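Local coordinates for predicted metal-dependent phosphohydrolase (Magnetospirillum magnetotacticum MS-1, PDB 3KH1), which probably acts as a metal-dependent phosphohydrolase of the HD-domain superfamily, perhaps removing the phosphate of deoxyribonucleoside 5'-monophosphates, at residues P172-G177 with A183-L188. Sequence-based numbering, arbitrary orientation.
Sequences PRIEAG and AYARAL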
loop_
_atom_site.group_PDB
_atom_site.type_symbol
_atom_site.label_atom_id
_atom_site.label_comp_id
_atom_site.label_asym_id
_atom_site.label_seq_id
_atom_site.Cartn_x
_atom_site.Cartn_y
_atom_site.Cartn_z
ATOM N N PRO A 172 -9.688 -12.472 19.597
ATOM C CA PRO A 172 -8.634 -13.485 19.737
ATOM C C PRO A 172 -7.696 -13.583 18.528
ATOM O O PRO A 172 -6.554 -14.047 18.667
ATOM C CB PRO A 172 -9.425 -14.777 19.920
ATOM C CG PRO A 172 -10.732 -14.294 20.536
ATOM C CD PRO A 172 -11.028 -13.031 19.827
ATOM N N ARG A 173 -8.140 -13.129 17.372
ATOM C CA ARG A 173 -7.258 -13.109 16.209
ATOM C C ARG A 173 -6.134 -12.092 16.369
ATOM O O ARG A 173 -5.043 -12.278 15.836
ATOM C CB ARG A 173 -8.046 -12.890 14.924
ATOM C CG ARG A 173 -8.852 -14.102 14.519
ATOM C CD ARG A 173 -9.937 -13.846 13.501
ATOM N NE ARG A 173 -9.413 -13.431 12.229
ATOM C CZ ARG A 173 -10.140 -13.323 11.126
ATOM N NH1 ARG A 173 -11.448 -13.600 11.150
ATOM N NH2 ARG A 173 -9.577 -12.909 9.997
ATOM N N ILE A 174 -6.398 -10.986 17.049
ATOM C CA ILE A 174 -5.358 -10.019 17.366
ATOM C C ILE A 174 -4.409 -10.622 18.407
ATOM O O ILE A 174 -3.175 -10.597 18.251
ATOM C CB ILE A 174 -5.954 -8.670 17.789
ATOM C CG1 ILE A 174 -6.930 -8.149 16.698
ATOM C CG2 ILE A 174 -4.836 -7.673 18.058
ATOM C CD1 ILE A 174 -7.674 -6.876 17.102
ATOM N N GLU A 175 -4.982 -11.184 19.460
ATOM C CA GLU A 175 -4.200 -11.822 20.517
ATOM C C GLU A 175 -3.280 -12.887 19.961
ATOM O O GLU A 175 -2.164 -13.029 20.436
ATOM C CB GLU A 175 -5.152 -12.445 21.552
ATOM C CG GLU A 175 -4.494 -12.947 22.782
ATOM C CD GLU A 175 -4.148 -11.871 23.807
ATOM O OE1 GLU A 175 -4.393 -10.665 23.548
ATOM O OE2 GLU A 175 -3.596 -12.239 24.884
ATOM N N ALA A 176 -3.756 -13.628 18.972
ATOM C CA ALA A 176 -2.973 -14.699 18.387
ATOM C C ALA A 176 -1.687 -14.202 17.720
ATOM O O ALA A 176 -0.708 -14.973 17.620
ATOM C CB ALA A 176 -3.839 -15.537 17.415
ATOM N N GLY A 177 -1.664 -12.941 17.271
ATOM C CA GLY A 177 -0.487 -12.330 16.669
ATOM C C GLY A 177 0.377 -11.544 17.629
ATOM O O GLY A 177 1.574 -11.438 17.436
ATOM N N ALA A 183 -4.265 -6.830 24.014
ATOM C CA ALA A 183 -4.617 -6.075 25.212
ATOM C C ALA A 183 -5.011 -4.652 24.870
ATOM O O ALA A 183 -5.998 -4.131 25.404
ATOM C CB ALA A 183 -3.425 -6.116 26.233
ATOM N N TYR A 184 -4.278 -4.027 23.930
ATOM C CA TYR A 184 -4.650 -2.692 23.469
ATOM C C TYR A 184 -6.027 -2.681 22.884
ATOM O O TYR A 184 -6.867 -1.835 23.200
ATOM C CB TYR A 184 -3.611 -2.157 22.497
ATOM C CG TYR A 184 -3.895 -0.766 22.032
ATOM C CD1 TYR A 184 -4.667 -0.528 20.908
ATOM C CD2 TYR A 184 -3.421 0.331 22.743
ATOM C CE1 TYR A 184 -4.984 0.770 20.534
ATOM C CE2 TYR A 184 -3.687 1.623 22.303
ATOM C CZ TYR A 184 -4.478 1.830 21.211
ATOM O OH TYR A 184 -4.758 3.111 20.789
ATOM N N ALA A 185 -6.261 -3.626 21.988
ATOM C CA ALA A 185 -7.530 -3.731 21.313
ATOM C C ALA A 185 -8.671 -3.944 22.284
ATOM O O ALA A 185 -9.719 -3.312 22.130
ATOM C CB ALA A 185 -7.495 -4.836 20.290
ATOM N N ARG A 186 -8.526 -4.850 23.244
ATOM C CA ARG A 186 -9.566 -5.041 24.239
ATOM C C ARG A 186 -9.851 -3.757 25.050
ATOM O O ARG A 186 -10.994 -3.438 25.334
ATOM C CB ARG A 186 -9.237 -6.199 25.220
ATOM C CG ARG A 186 -9.286 -7.599 24.606
ATOM C CD ARG A 186 -9.186 -8.692 25.670
ATOM N NE ARG A 186 -7.895 -8.586 26.400
ATOM C CZ ARG A 186 -6.720 -9.077 25.982
ATOM N NH1 ARG A 186 -6.615 -9.737 24.844
ATOM N NH2 ARG A 186 -5.642 -8.897 26.720
ATOM N N ALA A 187 -8.808 -3.039 25.429
ATOM C CA ALA A 187 -8.988 -1.790 26.197
ATOM C C ALA A 187 -9.692 -0.728 25.320
ATOM O O ALA A 187 -10.563 -0.008 25.757
ATOM C CB ALA A 187 -7.635 -1.281 26.689
ATOM N N LEU A 188 -9.357 -0.690 24.032
ATOM C CA LEU A 188 -9.989 0.233 23.103
ATOM C C LEU A 188 -11.466 -0.068 22.985
ATOM O O LEU A 188 -12.307 0.833 23.007
ATOM C CB LEU A 188 -9.309 0.126 21.718
ATOM C CG LEU A 188 -9.654 1.175 20.661
ATOM C CD1 LEU A 188 -9.032 2.549 21.017
ATOM C CD2 LEU A 188 -9.204 0.707 19.284
HETATM O O HOH W 1 -3.096 -9.915 25.897
#
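Glu-175 OE1 takes a hydrogen bond from Arg-186 NH1 at 2.7 Å, part of a salt bridge that joins helices 164-177 and 179-195. The bond is nearly straight and lies in the guanidinium plane, yet it reaches the carboxylate from above its plane, the two flat groups being turned 63° apart. A water closes the link beside it, donating a hydrogen bond to Glu-175 OE2 at 2.6 Å and accepting one from Arg-186 NH2 at 2.9 Å, so both terminal nitrogens and both carboxylate oxygens are engaged. Glu-175 swings CG opposite its backbone N (chi1 -171°) and then bends at chi2, which carries the carboxylate across to the arginine. The guanidinium folds back over its own helix, one face against Ala-183 CA, 3.3 Å from the plane and displaced toward the edge of the group. Replacing Glu-175 by an alanine would probably leave the Arg-186 guanidinium without its charge partner here and freer to turn, and take a hydrogen-bonding partner from the water. Deeper in, Ile-174 reaches with the tip of its longer branch, CD1, to the methyl CB of Ala-185 at 3.8 Å. Ile-174 also packs on Leu-146 and Arg-142 of helix 132-151, and Ala-185 on Leu-171 of helix 164-177. The short segments run nearly antiparallel (152°), their axes 9.4 Å apart at closest approach: a helical hairpin with a tight turn, Ile-174 laid on helix 132-151 and the salt bridge on the partly exposed side, in the mainly helical fold of the HD-domain family.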